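Local coordinates for thiosulfate sulfurtransferase TUM1 (Saccharomyces cerevisiae, PDB 3UTN), which accepts persulfide sulfur from NFS1 and transfers it to UBA4 in the pathway that 2-thiolates the wobble uridine of tRNAs, at residues A[31-36]-A[154-159]; A[99-104]-A[172-177]; A[113-118]-A[139-144]; A[248-253]-A[292-297]. One frame throughout, in Å; residues are numbered along the deposited sequence. Where two conformers were deposited one is given.

Overall arrangement
Interactions 1 to 3 gather round the first rhodanese sheet, while interaction 4 lies in the second rhodanese domain, the one with the catalytic Cys282. Interaction 3 is the core of the first: two neighbouring parallel strands, zipped by backbone bonds. Interaction 1 lies at the surface and is almost wholly apolar; it touches interaction 3 where Phe35 packs on Val117. Interaction 2 is buried and centres on a carboxylate, meeting interaction 3 through Tyr174 and His139. Interactions 1 and 2 both use the long connection after helix 148-153, with centres about 28 Å apart. Interaction 4, partly buried and mainly apolar, reaches interaction 3 across the domain boundary, with Leu144 against Tyr250 and Thr293.

Interaction 1 (A[31-36]-A[154-159]); sequences SPKAFV and FKYPLD
The helical bond from Val36 N to Pro32 O, 2.8 Å long, sets two residues one turn apart, and Tyr156 packs against both. Pro32 sits squarely over one face of the ring: its CB is 3.3 Å from the centroid of the Tyr156 ring and 7° off the normal, a CH-pi contact. Val36 takes a different approach. Its CG1 lies in the plane of the ring, at the edge, 3.4 Å from Tyr156 CD1, and the two side chains run at about a right angle to each other. The same methyl also presses on the next residue, with Val36 CG1 and Pro157 CD 3.4 Å apart, tighter than ordinary van der Waals contact. Towards the phenol end, Lys33 passes the ring with its CB 3.3 Å from Tyr156 OH, while its amino end leads away. The ring gets there because Tyr156 CG stands opposite the carbonyl carbon and beside the backbone N (chi1 -80°). Each partner adjoins a helix end. Ser31 is the N-cap of helix 32-41, its OG accepting from Ala34 N at 3.0 Å, and Lys155, with positive phi, is the C-prime residue of the Schellman motif that closes helix 148-153. From that helix Tyr151 also meets the Tyr156 ring and touches Pro32. The contact thus fastens the start of helix 32-41 to the chain leaving helix 148-153. With carbon against aromatic face and edge across it, and no polar bond joining the two segments, the fit rests on shape and on the CH-pi contact.

Interaction 2 (A[99-104]-A[172-177]); sequences KVFDDA and SHYESS
Asp102, with CG opposite its carbonyl carbon (chi1 -70°), and Tyr174, with CG opposite its backbone N (chi1 -175°), turn their flat groups toward each other between helix 98-107 and the passing loop. The carboxylate receives the loop backbone: Ser176 N donates to Asp102 OD1 over 2.9 Å, approaching from above the carboxylate plane, 45° out of it. That same oxygen lies in plane at the edge of the tyrosine ring, with Asp102 OD1 3.6 Å from Tyr174 CD2, and it also touches Ser176 CB. OD2 of Asp102 forms a salt bridge with Lys98, whose amino group bonds Ser176 O as well, so loop and helix are tied twice. The Phe101 and Tyr174 rings meet obliquely, CE2 of Phe101 being 3.4 Å from CE2 of Tyr174. Two polar side-chain ends of the loop have partners beyond the helix: Tyr174 OH bonds His139 ND1 and Ser176 OG bonds Met137 O. A buried carboxylate between an amide and a lysine is probably ionised. The arrangement is that of a tandem rhodanese, in which the connection between the two domains runs over the surface of the first and here is stitched to one of its helices.

Interaction 3 (A[113-118]-A[139-144]); sequences DDILVV and HPKVYL. With DMS (dimethyl sulfoxide), chain B.
Strands 115-118 and 141-144 run parallel, their axes 18° apart, with Leu116 level with Val142, Val117 with Tyr143 and Val118 with Leu144; Leu116 N donates to Lys141 O at 2.8 Å, and Tyr143 N to Leu116 O and Val118 N to Tyr143 O continue the pairing. Leu116 lays CD1 over the centre of the His139 ring, 3.4 Å from its centroid, while Pro140 CD lies against the opposite face, toward its rim. On the other side of the sheet Ile115 CG2 meets the edge of the tyrosine at Tyr143 CD2, 3.3 Å away. The Lys141 chain, folded at chi3 and chi4 (-67° and -61°), curls back so that its NZ forms a salt bridge with Asp113 OD1, 3.1 Å; Asp113 OD2 goes to His45. One water binds Asp114 O, Lys141 N and Lys141 NZ. On the side of 141-144 away from 115-118, Val142 N gives its hydrogen to a dimethyl sulfoxide oxygen at 2.7 Å, and a methyl of that molecule lies over the Tyr143 ring. These strands bracket helix 127-136 in a beta-alpha-beta unit: Leu116 and Val118 pack under it, Val117 and Tyr143 lean on strand 28-30, and strand 47-51 pairs along the far edge of 115-118.

Interaction 4 (A[248-253]-A[292-297]); sequences KTYPEA and KTALEL
This is a loop-on-helix packing contact in the second rhodanese unit: the loop before helix 255-267 lies against the last turns of helix 286-297, close to the boundary with the first unit. Tyr250 does most of the work. Its CG stands opposite the carbonyl carbon (chi1 -75°), which sends the ring across the helix. Along one side of the ring, Tyr250 CE1 is 3.5 Å from Ala294 CB. At the phenol end the side chains of Tyr250 and Thr293 cross at about a right angle, and Thr293 CG2 comes 3.5 Å from Tyr250 CZ. That methyl is turned to the ring end because it is opposite the backbone N, while OG1 turns back to Val289 O in its own helix. The phenol oxygen is met by carbon on this side, with Thr293 CB 3.2 Å from Tyr250 OH, and hydrogen-bonds to Ile290 O, a turn earlier. Leu297 closes the other end with its two branches: CD2 reaches Tyr250 CB at 3.4 Å, and CD1 rests 3.7 Å from Ala253 CB. Pro251 packs on helix 255-267, Pro128 of helix 127-136 touches both Tyr250 and Thr293, and Tyr250 O accepts from Asn146 ND2. The side chain of Tyr250 lies about 11 Å from that of Cys282, the persulfide-forming cysteine just before this helix. Between the two segments the adhesion is apolar, carbon on carbon with the phenol and Pro251 oxygens also against carbon, and the polar ends are satisfied by the helix's own carbonyls, so the tyrosine is both packed and tethered to helix 286-297.

Interaction 1 (A[31-36]-A[154-159])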
# COMPACT_ATOMS: atom_id res chain seq x y z
N SER A 31 4.09 10.78 -11.25
CA SER A 31 4.40 12.04 -10.64
C SER A 31 3.23 12.97 -10.92
O SER A 31 2.44 12.72 -11.84
CB SER A 31 5.67 12.62 -11.25
OG SER A 31 5.43 12.97 -12.59
N PRO A 32 3.11 14.05 -10.15
CA PRO A 32 2.10 15.05 -10.45
C PRO A 32 2.20 15.54 -11.89
O PRO A 32 1.18 15.63 -12.57
CB PRO A 32 2.43 16.16 -9.47
CG PRO A 32 2.96 15.44 -8.29
CD PRO A 32 3.77 14.32 -8.86
N LYS A 33 3.41 15.84 -12.36
CA LYS A 33 3.56 16.35 -13.72
C LYS A 33 3.12 15.33 -14.75
O LYS A 33 2.39 15.67 -15.67
CB LYS A 33 4.98 16.85 -14.01
CG LYS A 33 6.06 15.78 -14.13
CD LYS A 33 7.42 16.42 -14.44
CE LYS A 33 7.58 17.74 -13.71
NZ LYS A 33 9.00 18.20 -13.64
N ALA A 34 3.53 14.08 -14.56
CA ALA A 34 3.13 13.01 -15.47
C ALA A 34 1.63 12.84 -15.37
O ALA A 34 0.96 12.60 -16.36
CB ALA A 34 3.84 11.72 -15.12
N PHE A 35 1.10 13.01 -14.16
CA PHE A 35 -0.33 12.91 -13.97
C PHE A 35 -1.09 13.97 -14.75
O PHE A 35 -2.03 13.65 -15.45
CB PHE A 35 -0.70 12.97 -12.50
CG PHE A 35 -2.17 13.15 -12.28
CD1 PHE A 35 -3.04 12.08 -12.47
CD2 PHE A 35 -2.68 14.39 -11.94
CE1 PHE A 35 -4.40 12.25 -12.27
CE2 PHE A 35 -4.04 14.55 -11.75
CZ PHE A 35 -4.90 13.48 -11.91
N VAL A 36 -0.70 15.24 -14.63
CA VAL A 36 -1.44 16.27 -15.35
C VAL A 36 -1.23 16.09 -16.84
O VAL A 36 -2.15 16.30 -17.63
CB VAL A 36 -1.12 17.70 -14.90
CG1 VAL A 36 -1.56 17.90 -13.46
CG2 VAL A 36 0.36 18.03 -15.06
N PHE A 154 3.36 21.56 -5.06
CA PHE A 154 3.65 22.22 -6.31
C PHE A 154 2.39 22.67 -7.03
O PHE A 154 2.42 22.97 -8.22
CB PHE A 154 4.58 21.36 -7.15
CG PHE A 154 5.95 21.23 -6.55
CD1 PHE A 154 6.91 22.21 -6.79
CD2 PHE A 154 6.25 20.18 -5.70
CE1 PHE A 154 8.17 22.11 -6.21
CE2 PHE A 154 7.50 20.08 -5.12
CZ PHE A 154 8.47 21.05 -5.38
N LYS A 155 1.30 22.74 -6.27
CA LYS A 155 0.08 23.41 -6.69
C LYS A 155 -0.48 22.82 -7.98
O LYS A 155 -0.97 23.52 -8.86
CB LYS A 155 0.30 24.92 -6.80
CG LYS A 155 0.62 25.58 -5.46
CD LYS A 155 1.19 26.97 -5.64
CE LYS A 155 1.58 27.58 -4.30
NZ LYS A 155 1.91 29.03 -4.43
N TYR A 156 -0.41 21.51 -8.09
CA TYR A 156 -1.06 20.84 -9.18
C TYR A 156 -2.56 20.97 -9.01
O TYR A 156 -3.01 21.27 -7.91
CB TYR A 156 -0.59 19.40 -9.24
CG TYR A 156 0.74 19.31 -9.89
CD1 TYR A 156 0.84 19.02 -11.25
CD2 TYR A 156 1.90 19.58 -9.18
CE1 TYR A 156 2.07 18.95 -11.87
CE2 TYR A 156 3.14 19.51 -9.79
CZ TYR A 156 3.20 19.20 -11.14
OH TYR A 156 4.41 19.14 -11.76
N PRO A 157 -3.32 20.80 -10.11
CA PRO A 157 -4.73 21.15 -10.08
C PRO A 157 -5.44 20.47 -8.94
O PRO A 157 -5.40 19.25 -8.81
CB PRO A 157 -5.25 20.62 -11.41
CG PRO A 157 -4.07 20.68 -12.30
CD PRO A 157 -2.92 20.29 -11.43
N LEU A 158 -6.07 21.28 -8.12
CA LEU A 158 -6.85 20.77 -7.03
C LEU A 158 -8.28 21.15 -7.26
O LEU A 158 -8.59 22.26 -7.70
CB LEU A 158 -6.36 21.33 -5.71
CG LEU A 158 -5.04 20.74 -5.24
CD1 LEU A 158 -4.58 21.46 -3.99
CD2 LEU A 158 -5.21 19.25 -4.99
N ASP A 159 -9.14 20.19 -7.00
CA ASP A 159 -10.52 20.46 -6.82
C ASP A 159 -10.62 20.76 -5.33
O ASP A 159 -10.58 19.85 -4.49
CB ASP A 159 -11.35 19.24 -7.20
CG ASP A 159 -12.78 19.36 -6.78
OD1 ASP A 159 -13.19 20.49 -6.45
OD2 ASP A 159 -13.50 18.34 -6.78

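Interaction 2 (A[99-104]-A[172-177])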
# COMPACT_ATOMS: atom_id res chain seq x y z
N LYS A 99 -16.01 -9.23 -4.38
CA LYS A 99 -17.32 -8.58 -4.30
C LYS A 99 -17.26 -7.22 -3.62
O LYS A 99 -17.74 -6.24 -4.17
CB LYS A 99 -18.35 -9.49 -3.62
CG LYS A 99 -19.60 -8.76 -3.15
CD LYS A 99 -20.81 -9.67 -3.07
CE LYS A 99 -21.72 -9.47 -4.27
NZ LYS A 99 -22.37 -8.13 -4.26
N VAL A 100 -16.67 -7.17 -2.43
CA VAL A 100 -16.49 -5.90 -1.74
C VAL A 100 -15.75 -4.93 -2.65
O VAL A 100 -16.16 -3.78 -2.81
CB VAL A 100 -15.77 -6.07 -0.39
CG1 VAL A 100 -15.21 -4.75 0.12
CG2 VAL A 100 -16.72 -6.67 0.64
N PHE A 101 -14.70 -5.41 -3.31
CA PHE A 101 -13.96 -4.56 -4.21
C PHE A 101 -14.81 -4.06 -5.36
O PHE A 101 -14.90 -2.87 -5.60
CB PHE A 101 -12.73 -5.25 -4.76
CG PHE A 101 -11.96 -4.39 -5.69
CD1 PHE A 101 -11.09 -3.42 -5.19
CD2 PHE A 101 -12.13 -4.50 -7.07
CE1 PHE A 101 -10.39 -2.60 -6.05
CE2 PHE A 101 -11.42 -3.68 -7.93
CZ PHE A 101 -10.55 -2.73 -7.42
N ASP A 102 -15.44 -4.99 -6.08
CA ASP A 102 -16.27 -4.64 -7.23
C ASP A 102 -17.40 -3.71 -6.82
O ASP A 102 -17.66 -2.73 -7.51
CB ASP A 102 -16.84 -5.89 -7.88
CG ASP A 102 -15.78 -6.70 -8.58
OD1 ASP A 102 -14.64 -6.18 -8.72
OD2 ASP A 102 -16.07 -7.84 -8.98
N ASP A 103 -18.04 -4.03 -5.70
CA ASP A 103 -19.12 -3.21 -5.19
C ASP A 103 -18.62 -1.82 -4.87
O ASP A 103 -19.26 -0.85 -5.22
CB ASP A 103 -19.75 -3.85 -3.95
CG ASP A 103 -20.57 -5.07 -4.30
OD1 ASP A 103 -20.78 -5.31 -5.51
OD2 ASP A 103 -21.00 -5.80 -3.38
N ALA A 104 -17.45 -1.76 -4.24
CA ALA A 104 -16.82 -0.48 -3.95
C ALA A 104 -16.61 0.29 -5.24
O ALA A 104 -17.05 1.42 -5.37
CB ALA A 104 -15.51 -0.70 -3.23
N SER A 172 -21.33 2.57 -11.18
CA SER A 172 -21.02 1.79 -12.35
C SER A 172 -21.26 0.34 -11.99
O SER A 172 -21.60 0.03 -10.85
CB SER A 172 -19.56 1.98 -12.72
OG SER A 172 -18.73 1.55 -11.65
N HIS A 173 -21.12 -0.54 -12.97
CA HIS A 173 -21.13 -1.97 -12.72
C HIS A 173 -19.74 -2.49 -12.96
O HIS A 173 -19.44 -3.03 -14.02
CB HIS A 173 -22.17 -2.67 -13.58
CG HIS A 173 -23.59 -2.24 -13.28
ND1 HIS A 173 -24.14 -1.13 -13.80
CD2 HIS A 173 -24.57 -2.83 -12.48
CE1 HIS A 173 -25.40 -1.00 -13.36
NE2 HIS A 173 -25.66 -2.04 -12.55
N TYR A 174 -18.88 -2.29 -11.98
CA TYR A 174 -17.51 -2.68 -12.09
C TYR A 174 -17.37 -4.11 -11.64
O TYR A 174 -17.82 -4.49 -10.56
CB TYR A 174 -16.65 -1.80 -11.21
CG TYR A 174 -15.17 -2.05 -11.35
CD1 TYR A 174 -14.37 -1.17 -12.07
CD2 TYR A 174 -14.57 -3.15 -10.74
CE1 TYR A 174 -13.02 -1.39 -12.19
CE2 TYR A 174 -13.21 -3.37 -10.85
CZ TYR A 174 -12.44 -2.48 -11.57
OH TYR A 174 -11.10 -2.69 -11.69
N GLU A 175 -16.71 -4.91 -12.46
CA GLU A 175 -16.47 -6.28 -12.11
C GLU A 175 -15.07 -6.66 -12.49
O GLU A 175 -14.72 -6.70 -13.67
CB GLU A 175 -17.49 -7.19 -12.80
CG GLU A 175 -17.52 -8.60 -12.25
CD GLU A 175 -18.68 -9.40 -12.78
OE1 GLU A 175 -19.70 -8.78 -13.16
OE2 GLU A 175 -18.58 -10.64 -12.80
N SER A 176 -14.25 -6.91 -11.48
CA SER A 176 -12.90 -7.38 -11.69
C SER A 176 -12.96 -8.68 -12.49
O SER A 176 -13.61 -9.64 -12.08
CB SER A 176 -12.20 -7.62 -10.36
OG SER A 176 -10.94 -8.22 -10.56
N SER A 177 -12.31 -8.68 -13.65
CA SER A 177 -12.30 -9.85 -14.52
C SER A 177 -11.17 -10.78 -14.12
O SER A 177 -11.21 -11.98 -14.39
CB SER A 177 -12.15 -9.42 -15.98
OG SER A 177 -10.93 -8.72 -16.16

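Interaction 3 (A[113-118]-A[139-144])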
# COMPACT_ATOMS: atom_id res chain seq x y z
N ASP A 113 -12.28 0.76 -17.43
CA ASP A 113 -11.38 1.49 -18.32
C ASP A 113 -10.74 2.70 -17.66
O ASP A 113 -9.84 3.31 -18.23
CB ASP A 113 -12.10 1.93 -19.59
CG ASP A 113 -11.13 2.37 -20.66
OD1 ASP A 113 -10.18 1.61 -20.94
OD2 ASP A 113 -11.32 3.48 -21.22
N ASP A 114 -11.22 3.05 -16.47
CA ASP A 114 -10.70 4.21 -15.77
C ASP A 114 -9.22 4.08 -15.54
O ASP A 114 -8.74 3.03 -15.14
CB ASP A 114 -11.37 4.39 -14.42
CG ASP A 114 -12.78 4.87 -14.53
OD1 ASP A 114 -13.15 5.38 -15.60
OD2 ASP A 114 -13.50 4.76 -13.53
N ILE A 115 -8.50 5.15 -15.81
CA ILE A 115 -7.16 5.25 -15.29
C ILE A 115 -7.34 5.72 -13.86
O ILE A 115 -7.83 6.83 -13.61
CB ILE A 115 -6.32 6.26 -16.08
CG1 ILE A 115 -6.09 5.75 -17.51
CG2 ILE A 115 -5.01 6.49 -15.37
CD1 ILE A 115 -5.44 6.77 -18.42
N LEU A 116 -7.00 4.86 -12.92
CA LEU A 116 -7.12 5.23 -11.54
C LEU A 116 -5.80 5.78 -11.10
O LEU A 116 -4.76 5.17 -11.30
CB LEU A 116 -7.54 4.05 -10.68
CG LEU A 116 -8.90 3.47 -11.09
CD1 LEU A 116 -9.21 2.26 -10.24
CD2 LEU A 116 -10.01 4.50 -10.98
N VAL A 117 -5.84 6.97 -10.56
CA VAL A 117 -4.63 7.56 -10.07
C VAL A 117 -4.80 7.72 -8.59
O VAL A 117 -5.52 8.59 -8.11
CB VAL A 117 -4.28 8.87 -10.77
CG1 VAL A 117 -3.00 9.42 -10.16
CG2 VAL A 117 -4.12 8.63 -12.27
N VAL A 118 -4.13 6.85 -7.86
CA VAL A 118 -4.35 6.76 -6.46
C VAL A 118 -3.43 7.73 -5.78
O VAL A 118 -2.28 7.88 -6.15
CB VAL A 118 -4.08 5.36 -5.95
CG1 VAL A 118 -4.39 5.29 -4.47
CG2 VAL A 118 -4.93 4.37 -6.72
N HIS A 139 -7.45 -4.06 -11.95
CA HIS A 139 -7.82 -2.85 -12.64
C HIS A 139 -6.74 -2.52 -13.61
O HIS A 139 -5.57 -2.47 -13.24
CB HIS A 139 -8.09 -1.69 -11.71
CG HIS A 139 -8.74 -0.55 -12.40
ND1 HIS A 139 -10.06 -0.48 -12.57
CD2 HIS A 139 -8.21 0.56 -13.04
CE1 HIS A 139 -10.37 0.63 -13.25
NE2 HIS A 139 -9.23 1.26 -13.54
N PRO A 140 -7.10 -2.35 -14.89
CA PRO A 140 -6.14 -2.28 -15.98
C PRO A 140 -5.14 -1.15 -15.79
O PRO A 140 -3.94 -1.36 -15.92
CB PRO A 140 -7.01 -2.03 -17.21
CG PRO A 140 -8.31 -2.65 -16.86
CD PRO A 140 -8.49 -2.35 -15.40
N LYS A 141 -5.64 0.04 -15.48
CA LYS A 141 -4.78 1.20 -15.45
C LYS A 141 -4.86 1.85 -14.10
O LYS A 141 -5.86 2.46 -13.73
CB LYS A 141 -5.14 2.17 -16.57
CG LYS A 141 -4.93 1.56 -17.96
CD LYS A 141 -5.57 2.39 -19.06
CE LYS A 141 -7.09 2.41 -18.96
NZ LYS A 141 -7.73 1.07 -19.08
N VAL A 142 -3.79 1.68 -13.35
CA VAL A 142 -3.73 2.19 -12.01
C VAL A 142 -2.41 2.88 -11.85
O VAL A 142 -1.35 2.34 -12.16
CB VAL A 142 -3.86 1.09 -10.95
CG1 VAL A 142 -3.92 1.71 -9.56
CG2 VAL A 142 -5.11 0.25 -11.20
N TYR A 143 -2.50 4.10 -11.37
CA TYR A 143 -1.32 4.83 -11.05
C TYR A 143 -1.38 5.16 -9.60
O TYR A 143 -2.45 5.30 -9.01
CB TYR A 143 -1.25 6.09 -11.87
CG TYR A 143 -1.00 5.80 -13.32
CD1 TYR A 143 0.29 5.68 -13.81
CD2 TYR A 143 -2.07 5.63 -14.20
CE1 TYR A 143 0.52 5.42 -15.15
CE2 TYR A 143 -1.84 5.37 -15.53
CZ TYR A 143 -0.55 5.26 -16.00
OH TYR A 143 -0.33 4.99 -17.33
N LEU A 144 -0.20 5.24 -9.02
CA LEU A 144 -0.09 5.72 -7.70
C LEU A 144 0.52 7.07 -7.89
O LEU A 144 1.66 7.18 -8.35
CB LEU A 144 0.84 4.83 -6.90
CG LEU A 144 1.07 5.32 -5.48
CD1 LEU A 144 -0.27 5.37 -4.78
CD2 LEU A 144 2.04 4.39 -4.78
S DMS B . -0.48 0.51 -14.56
O DMS B . -1.88 0.09 -14.40
C1 DMS B . 0.22 -0.40 -15.82
C2 DMS B . -0.47 2.03 -15.33
O HOH W 1 -8.31 0.84 -16.40

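Interaction 4 (A[248-253]-A[292-297])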
# COMPACT_ATOMS: atom_id res chain seq x y z
N LYS A 248 7.36 12.34 1.52
CA LYS A 248 6.82 10.98 1.52
C LYS A 248 6.66 10.43 0.11
O LYS A 248 5.94 9.46 -0.11
CB LYS A 248 5.50 10.90 2.29
CG LYS A 248 5.57 11.44 3.71
CD LYS A 248 6.65 10.73 4.50
CE LYS A 248 6.76 11.30 5.91
NZ LYS A 248 7.98 10.75 6.57
N THR A 249 7.32 11.05 -0.86
CA THR A 249 7.30 10.51 -2.20
C THR A 249 8.18 9.29 -2.20
O THR A 249 9.15 9.19 -1.44
CB THR A 249 7.88 11.46 -3.26
OG1 THR A 249 9.13 11.98 -2.79
CG2 THR A 249 6.91 12.58 -3.55
N TYR A 250 7.82 8.35 -3.06
CA TYR A 250 8.76 7.34 -3.45
C TYR A 250 9.82 8.06 -4.23
O TYR A 250 9.50 8.91 -5.06
CB TYR A 250 8.11 6.34 -4.35
CG TYR A 250 7.23 5.40 -3.61
CD1 TYR A 250 7.77 4.40 -2.82
CD2 TYR A 250 5.85 5.52 -3.70
CE1 TYR A 250 6.95 3.53 -2.13
CE2 TYR A 250 5.02 4.65 -3.03
CZ TYR A 250 5.58 3.66 -2.25
OH TYR A 250 4.76 2.81 -1.59
N PRO A 251 11.08 7.75 -3.95
CA PRO A 251 12.15 8.25 -4.78
C PRO A 251 11.90 7.80 -6.20
O PRO A 251 11.17 6.84 -6.43
CB PRO A 251 13.39 7.55 -4.22
CG PRO A 251 13.05 7.31 -2.80
CD PRO A 251 11.59 6.99 -2.80
N GLU A 252 12.49 8.51 -7.15
CA GLU A 252 12.34 8.15 -8.55
C GLU A 252 12.88 6.76 -8.79
O GLU A 252 13.82 6.33 -8.13
CB GLU A 252 13.05 9.17 -9.43
CG GLU A 252 12.38 10.53 -9.41
CD GLU A 252 10.91 10.45 -9.81
OE1 GLU A 252 10.05 10.65 -8.93
OE2 GLU A 252 10.63 10.16 -10.99
N ALA A 253 12.25 6.05 -9.71
CA ALA A 253 12.75 4.76 -10.16
C ALA A 253 14.21 4.94 -10.57
O ALA A 253 14.61 6.03 -10.99
CB ALA A 253 11.93 4.25 -11.33
N LYS A 292 6.56 -2.54 -0.39
CA LYS A 292 6.40 -3.42 -1.51
C LYS A 292 6.52 -2.60 -2.79
O LYS A 292 7.23 -2.97 -3.72
CB LYS A 292 5.04 -4.10 -1.43
CG LYS A 292 4.68 -4.91 -2.65
CD LYS A 292 3.32 -5.54 -2.44
CE LYS A 292 3.06 -6.56 -3.53
NZ LYS A 292 3.03 -5.89 -4.86
N THR A 293 5.82 -1.48 -2.81
CA THR A 293 5.79 -0.59 -3.95
C THR A 293 7.16 0.01 -4.19
O THR A 293 7.61 0.08 -5.34
CB THR A 293 4.74 0.50 -3.74
OG1 THR A 293 3.46 -0.13 -3.62
CG2 THR A 293 4.72 1.47 -4.90
N ALA A 294 7.82 0.42 -3.11
CA ALA A 294 9.19 0.94 -3.19
C ALA A 294 10.12 -0.11 -3.77
O ALA A 294 10.95 0.20 -4.62
CB ALA A 294 9.67 1.38 -1.83
N LEU A 295 9.97 -1.35 -3.32
CA LEU A 295 10.79 -2.45 -3.81
C LEU A 295 10.55 -2.69 -5.28
O LEU A 295 11.49 -2.79 -6.07
CB LEU A 295 10.52 -3.71 -3.00
CG LEU A 295 10.82 -3.58 -1.52
CD1 LEU A 295 10.52 -4.87 -0.80
CD2 LEU A 295 12.26 -3.16 -1.28
N GLU A 296 9.28 -2.77 -5.67
CA GLU A 296 8.94 -2.94 -7.07
C GLU A 296 9.42 -1.76 -7.88
O GLU A 296 9.89 -1.92 -9.01
CB GLU A 296 7.45 -3.13 -7.22
CG GLU A 296 7.01 -4.46 -6.66
CD GLU A 296 5.56 -4.47 -6.27
OE1 GLU A 296 4.91 -3.40 -6.25
OE2 GLU A 296 5.07 -5.58 -5.98
N LEU A 297 9.31 -0.58 -7.30
CA LEU A 297 9.85 0.63 -7.89
C LEU A 297 11.34 0.46 -8.13
O LEU A 297 11.85 0.83 -9.18
CB LEU A 297 9.59 1.82 -6.99
CG LEU A 297 10.04 3.18 -7.50
CD1 LEU A 297 9.31 3.50 -8.79
CD2 LEU A 297 9.73 4.20 -6.43